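Local coordinates for protein catalase-3 (Neurospora crassa, PDB 4AJ9) that breaks down hydrogen peroxide to water and oxygen with a heme cofactor, probably protecting cells from its toxicity, at residues C[533-547]-C[584-598]. Sequence-based numbering, arbitrary orientation. Where two conformers were deposited one is given.
Sequences RVGVLSTTKGGSLDK and AFDAVVVAEGAERVF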
loop_
_atom_site.group_PDB
_atom_site.type_symbol
_atom_site.label_atom_id
_atom_site.label_comp_id
_atom_site.label_asym_id
_atom_site.label_seq_id
_atom_site.Cartn_x
_atom_site.Cartn_y
_atom_site.Cartn_z
ATOM N N ARG C 533 -40.035 8.888 18.747
ATOM C CA ARG C 533 -40.138 10.207 18.151
ATOM C C ARG C 533 -41.572 10.551 17.769
ATOM O O ARG C 533 -42.269 9.754 17.141
ATOM C CB ARG C 533 -39.228 10.284 16.916
ATOM C CG ARG C 533 -37.742 10.163 17.256
ATOM C CD ARG C 533 -36.915 9.592 16.094
ATOM N NE ARG C 533 -35.497 9.452 16.440
ATOM C CZ ARG C 533 -34.574 10.388 16.227
ATOM N NH1 ARG C 533 -34.912 11.545 15.664
ATOM N NH2 ARG C 533 -33.308 10.167 16.578
ATOM N N VAL C 534 -41.998 11.752 18.136
ATOM C CA VAL C 534 -43.340 12.204 17.803
ATOM C C VAL C 534 -43.247 13.452 16.937
ATOM O O VAL C 534 -42.608 14.429 17.317
ATOM C CB VAL C 534 -44.144 12.505 19.074
ATOM C CG1 VAL C 534 -45.566 12.909 18.724
ATOM C CG2 VAL C 534 -44.138 11.291 19.988
ATOM N N GLY C 535 -43.850 13.401 15.758
ATOM C CA GLY C 535 -43.963 14.575 14.925
ATOM C C GLY C 535 -45.291 15.256 15.201
ATOM O O GLY C 535 -46.353 14.677 14.976
ATOM N N VAL C 536 -45.237 16.478 15.706
ATOM C CA VAL C 536 -46.457 17.242 15.926
ATOM C C VAL C 536 -46.665 18.209 14.763
ATOM O O VAL C 536 -45.880 19.139 14.579
ATOM C CB VAL C 536 -46.382 18.025 17.231
ATOM C CG1 VAL C 536 -47.660 18.828 17.434
ATOM C CG2 VAL C 536 -46.140 17.081 18.394
ATOM N N LEU C 537 -47.704 17.961 13.970
ATOM C CA LEU C 537 -48.037 18.805 12.830
ATOM C C LEU C 537 -48.825 20.036 13.280
ATOM O O LEU C 537 -49.962 19.914 13.742
ATOM C CB LEU C 537 -48.860 18.013 11.813
ATOM C CG LEU C 537 -48.288 16.632 11.479
ATOM C CD1 LEU C 537 -48.970 16.022 10.258
ATOM C CD2 LEU C 537 -46.789 16.760 11.249
ATOM N N SER C 538 -48.222 21.213 13.139
ATOM C CA SER C 538 -48.846 22.464 13.573
ATOM C C SER C 538 -48.894 23.513 12.462
ATOM O O SER C 538 -48.746 23.197 11.278
ATOM C CB SER C 538 -48.113 23.026 14.800
ATOM O OG SER C 538 -48.846 24.084 15.410
ATOM N N THR C 539 -49.092 24.768 12.852
ATOM C CA THR C 539 -49.172 25.854 11.885
ATOM C C THR C 539 -48.782 27.165 12.547
ATOM O O THR C 539 -48.941 27.315 13.757
ATOM C CB THR C 539 -50.582 25.955 11.250
ATOM O OG1 THR C 539 -50.638 27.081 10.364
ATOM C CG2 THR C 539 -51.662 26.098 12.326
ATOM N N THR C 540 -48.256 28.106 11.761
ATOM C CA THR C 540 -47.837 29.395 12.309
ATOM C C THR C 540 -49.026 30.331 12.528
ATOM O O THR C 540 -48.917 31.329 13.239
ATOM C CB THR C 540 -46.769 30.088 11.426
ATOM O OG1 THR C 540 -47.279 30.278 10.103
ATOM C CG2 THR C 540 -45.511 29.231 11.356
ATOM N N LYS C 541 -50.160 29.988 11.924
ATOM C CA LYS C 541 -51.363 30.807 12.020
ATOM C C LYS C 541 -52.205 30.385 13.215
ATOM O O LYS C 541 -52.302 29.197 13.522
ATOM C CB LYS C 541 -52.198 30.672 10.751
ATOM C CG LYS C 541 -51.415 30.766 9.454
ATOM C CD LYS C 541 -50.571 32.021 9.381
ATOM C CE LYS C 541 -50.292 32.391 7.933
ATOM N NZ LYS C 541 -50.409 31.208 7.030
ATOM N N GLY C 542 -52.827 31.358 13.876
ATOM C CA GLY C 542 -53.719 31.069 14.989
ATOM C C GLY C 542 -52.971 30.664 16.243
ATOM O O GLY C 542 -51.795 30.985 16.400
ATOM N N GLY C 543 -53.650 29.954 17.139
ATOM C CA GLY C 543 -53.061 29.592 18.414
ATOM C C GLY C 543 -52.455 28.203 18.458
ATOM O O GLY C 543 -52.005 27.752 19.512
ATOM N N SER C 544 -52.427 27.532 17.311
ATOM C CA SER C 544 -51.944 26.153 17.227
ATOM C C SER C 544 -50.549 25.948 17.830
ATOM O O SER C 544 -50.316 24.992 18.570
ATOM C CB SER C 544 -51.961 25.672 15.772
ATOM O OG SER C 544 -51.645 24.291 15.687
ATOM N N LEU C 545 -49.625 26.849 17.518
ATOM C CA LEU C 545 -48.247 26.698 17.969
ATOM C C LEU C 545 -48.140 26.622 19.489
ATOM O O LEU C 545 -47.444 25.755 20.020
ATOM C CB LEU C 545 -47.370 27.820 17.416
ATOM C CG LEU C 545 -46.066 27.365 16.759
ATOM C CD1 LEU C 545 -46.261 26.050 16.011
ATOM C CD2 LEU C 545 -45.510 28.440 15.836
ATOM N N ASP C 546 -48.824 27.529 20.188
ATOM C CA ASP C 546 -48.818 27.526 21.655
ATOM C C ASP C 546 -49.288 26.193 22.220
ATOM O O ASP C 546 -48.703 25.661 23.166
ATOM C CB ASP C 546 -49.689 28.656 22.213
ATOM C CG ASP C 546 -48.962 29.985 22.258
ATOM O OD1 ASP C 546 -47.778 30.006 22.662
ATOM O OD2 ASP C 546 -49.573 31.005 21.883
ATOM N N LYS C 547 -50.353 25.660 21.636
ATOM C CA LYS C 547 -50.893 24.384 22.067
ATOM C C LYS C 547 -49.926 23.262 21.713
ATOM O O LYS C 547 -49.809 22.275 22.439
ATOM C CB LYS C 547 -52.246 24.136 21.405
ATOM C CG LYS C 547 -53.275 25.224 21.662
ATOM C CD LYS C 547 -54.524 24.985 20.819
ATOM C CE LYS C 547 -55.598 26.032 21.081
ATOM N NZ LYS C 547 -56.716 25.929 20.098
ATOM N N ALA C 584 -39.512 9.949 9.702
ATOM C CA ALA C 584 -38.664 10.413 10.802
ATOM C C ALA C 584 -39.256 10.138 12.179
ATOM O O ALA C 584 -38.570 10.268 13.198
ATOM C CB ALA C 584 -38.377 11.892 10.665
ATOM N N PHE C 585 -40.529 9.768 12.209
ATOM C CA PHE C 585 -41.258 9.706 13.464
ATOM C C PHE C 585 -41.882 8.346 13.712
ATOM O O PHE C 585 -42.157 7.593 12.786
ATOM C CB PHE C 585 -42.351 10.784 13.496
ATOM C CG PHE C 585 -41.859 12.137 13.079
ATOM C CD1 PHE C 585 -40.939 12.812 13.856
ATOM C CD2 PHE C 585 -42.294 12.713 11.903
ATOM C CE1 PHE C 585 -40.472 14.052 13.476
ATOM C CE2 PHE C 585 -41.834 13.957 11.521
ATOM C CZ PHE C 585 -40.913 14.615 12.300
ATOM N N ASP C 586 -42.110 8.050 14.983
ATOM C CA ASP C 586 -42.753 6.811 15.369
ATOM C C ASP C 586 -44.247 7.045 15.590
ATOM O O ASP C 586 -45.037 6.098 15.597
ATOM C CB ASP C 586 -42.079 6.243 16.615
ATOM C CG ASP C 586 -40.607 5.975 16.398
ATOM O OD1 ASP C 586 -40.308 5.094 15.570
ATOM O OD2 ASP C 586 -39.753 6.630 17.055
ATOM N N ALA C 587 -44.625 8.309 15.747
ATOM C CA ALA C 587 -46.034 8.694 15.873
ATOM C C ALA C 587 -46.253 10.083 15.264
ATOM O O ALA C 587 -45.348 10.912 15.265
ATOM C CB ALA C 587 -46.464 8.667 17.349
ATOM N N VAL C 588 -47.445 10.332 14.730
ATOM C CA VAL C 588 -47.752 11.624 14.120
ATOM C C VAL C 588 -49.022 12.215 14.733
ATOM O O VAL C 588 -50.074 11.581 14.735
ATOM C CB VAL C 588 -47.915 11.508 12.596
ATOM C CG1 VAL C 588 -48.307 12.853 11.998
ATOM C CG2 VAL C 588 -46.626 11.008 11.981
ATOM N N VAL C 589 -48.919 13.424 15.272
ATOM C CA VAL C 589 -50.066 14.048 15.918
ATOM C C VAL C 589 -50.344 15.443 15.369
ATOM O O VAL C 589 -49.463 16.301 15.346
ATOM C CB VAL C 589 -49.891 14.117 17.449
ATOM C CG1 VAL C 589 -49.924 12.721 18.049
ATOM C CG2 VAL C 589 -48.594 14.821 17.805
ATOM N N VAL C 590 -51.577 15.659 14.922
ATOM C CA VAL C 590 -51.974 16.962 14.415
ATOM C C VAL C 590 -52.419 17.816 15.595
ATOM O O VAL C 590 -53.313 17.426 16.348
ATOM C CB VAL C 590 -53.078 16.844 13.366
ATOM C CG1 VAL C 590 -53.245 18.166 12.620
ATOM C CG2 VAL C 590 -52.731 15.738 12.390
ATOM N N ALA C 591 -51.762 18.959 15.777
ATOM C CA ALA C 591 -52.106 19.873 16.862
ATOM C C ALA C 591 -53.360 20.646 16.492
ATOM O O ALA C 591 -53.586 20.942 15.322
ATOM C CB ALA C 591 -50.948 20.836 17.157
ATOM N N GLU C 592 -54.180 20.966 17.489
ATOM C CA GLU C 592 -55.433 21.667 17.219
ATOM C C GLU C 592 -55.187 22.931 16.412
ATOM O O GLU C 592 -54.311 23.725 16.747
ATOM C CB GLU C 592 -56.166 22.005 18.511
ATOM C CG GLU C 592 -57.549 22.579 18.269
ATOM C CD GLU C 592 -58.400 22.595 19.520
ATOM O OE1 GLU C 592 -57.852 22.882 20.607
ATOM O OE2 GLU C 592 -59.612 22.305 19.411
ATOM N N GLY C 593 -55.956 23.102 15.340
ATOM C CA GLY C 593 -55.839 24.274 14.494
ATOM C C GLY C 593 -55.077 23.985 13.216
ATOM O O GLY C 593 -55.237 24.678 12.212
ATOM N N ALA C 594 -54.244 22.951 13.249
ATOM C CA ALA C 594 -53.416 22.625 12.097
ATOM C C ALA C 594 -54.233 22.022 10.959
ATOM O O ALA C 594 -53.724 21.845 9.858
ATOM C CB ALA C 594 -52.288 21.683 12.503
ATOM N N GLU C 595 -55.500 21.707 11.221
ATOM C CA GLU C 595 -56.367 21.184 10.169
ATOM C C GLU C 595 -56.395 22.131 8.970
ATOM O O GLU C 595 -56.677 21.721 7.840
ATOM C CB GLU C 595 -57.787 20.927 10.696
ATOM C CG GLU C 595 -58.533 22.166 11.171
ATOM C CD GLU C 595 -58.360 22.439 12.650
ATOM O OE1 GLU C 595 -57.394 21.925 13.255
ATOM O OE2 GLU C 595 -59.199 23.172 13.213
ATOM N N ARG C 596 -56.081 23.397 9.216
ATOM C CA ARG C 596 -56.068 24.397 8.147
ATOM C C ARG C 596 -55.041 24.146 7.031
ATOM O O ARG C 596 -55.140 24.736 5.951
ATOM C CB ARG C 596 -55.888 25.807 8.723
ATOM C CG ARG C 596 -54.603 26.013 9.510
ATOM C CD ARG C 596 -54.383 27.497 9.756
ATOM N NE ARG C 596 -54.469 28.241 8.504
ATOM C CZ ARG C 596 -53.424 28.546 7.740
ATOM N NH1 ARG C 596 -52.198 28.189 8.107
ATOM N NH2 ARG C 596 -53.606 29.214 6.610
ATOM N N VAL C 597 -54.055 23.286 7.277
ATOM C CA VAL C 597 -53.046 23.021 6.245
ATOM C C VAL C 597 -53.319 21.711 5.530
ATOM O O VAL C 597 -52.541 21.281 4.679
ATOM C CB VAL C 597 -51.595 23.063 6.797
ATOM C CG1 VAL C 597 -51.323 24.404 7.464
ATOM C CG2 VAL C 597 -51.336 21.907 7.760
ATOM N N PHE C 598 -54.449 21.093 5.860
ATOM C CA PHE C 598 -54.861 19.853 5.204
ATOM C C PHE C 598 -55.872 20.073 4.082
ATOM O O PHE C 598 -56.170 19.151 3.327
ATOM C CB PHE C 598 -55.400 18.856 6.234
ATOM C CG PHE C 598 -54.349 18.355 7.173
ATOM C CD1 PHE C 598 -53.868 19.168 8.182
ATOM C CD2 PHE C 598 -53.816 17.089 7.025
ATOM C CE1 PHE C 598 -52.881 18.723 9.046
ATOM C CE2 PHE C 598 -52.833 16.637 7.889
ATOM C CZ PHE C 598 -52.367 17.458 8.894
HETATM O O HOH W 1 -37.349 12.534 14.626
HETATM O O HOH W 2 -51.765 29.972 4.652
HETATM O O HOH W 3 -55.913 26.496 17.698
#
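V534 to L537 pair in parallel register with A587 to V590, joining the two central strands of the flavodoxin-like sheet in the C-terminal domain of this long catalase. Backbone hydrogen bonds run from the paired amides of D586 and A587, which share R533 O, to A591 N on L537 O (2.9 Å). D586 also takes R533 N on the anti lone pair of OD2 (2.8 Å), while its OD1 meets R201.

Apolar contacts cover both faces of the sheet. On the V534 face, in the conformer given, V589 CG1 lies beside the backbone N (chi1 -68°), which brings CG2 against V536 CG2, near helix 654-667. On the other face, L537 CD1 touches V588 CG1 and the edge of the F598 ring, while G535 CA sits over the centre of the F585 ring, 3.6 Å away, with A584 CB over its opposite face.

Beyond the strands, polar side chains tie the loop and first helical turn after 533-537 to the turn and 3-10 segment after 587-590. R596 NH1 donates in its guanidinium plane to T539 OG1 (3.0 Å), which also bonds E567, and K541 CG lies over one guanidinium face. With R596 cut back to an alanine, T539 OG1 would probably lose this donor and K541 CG the flat group it rests on. S544 OG, receiving a bond from S538 OG, donates to E592 O (2.9 Å) from above the carbonyl plane, 46° out of it.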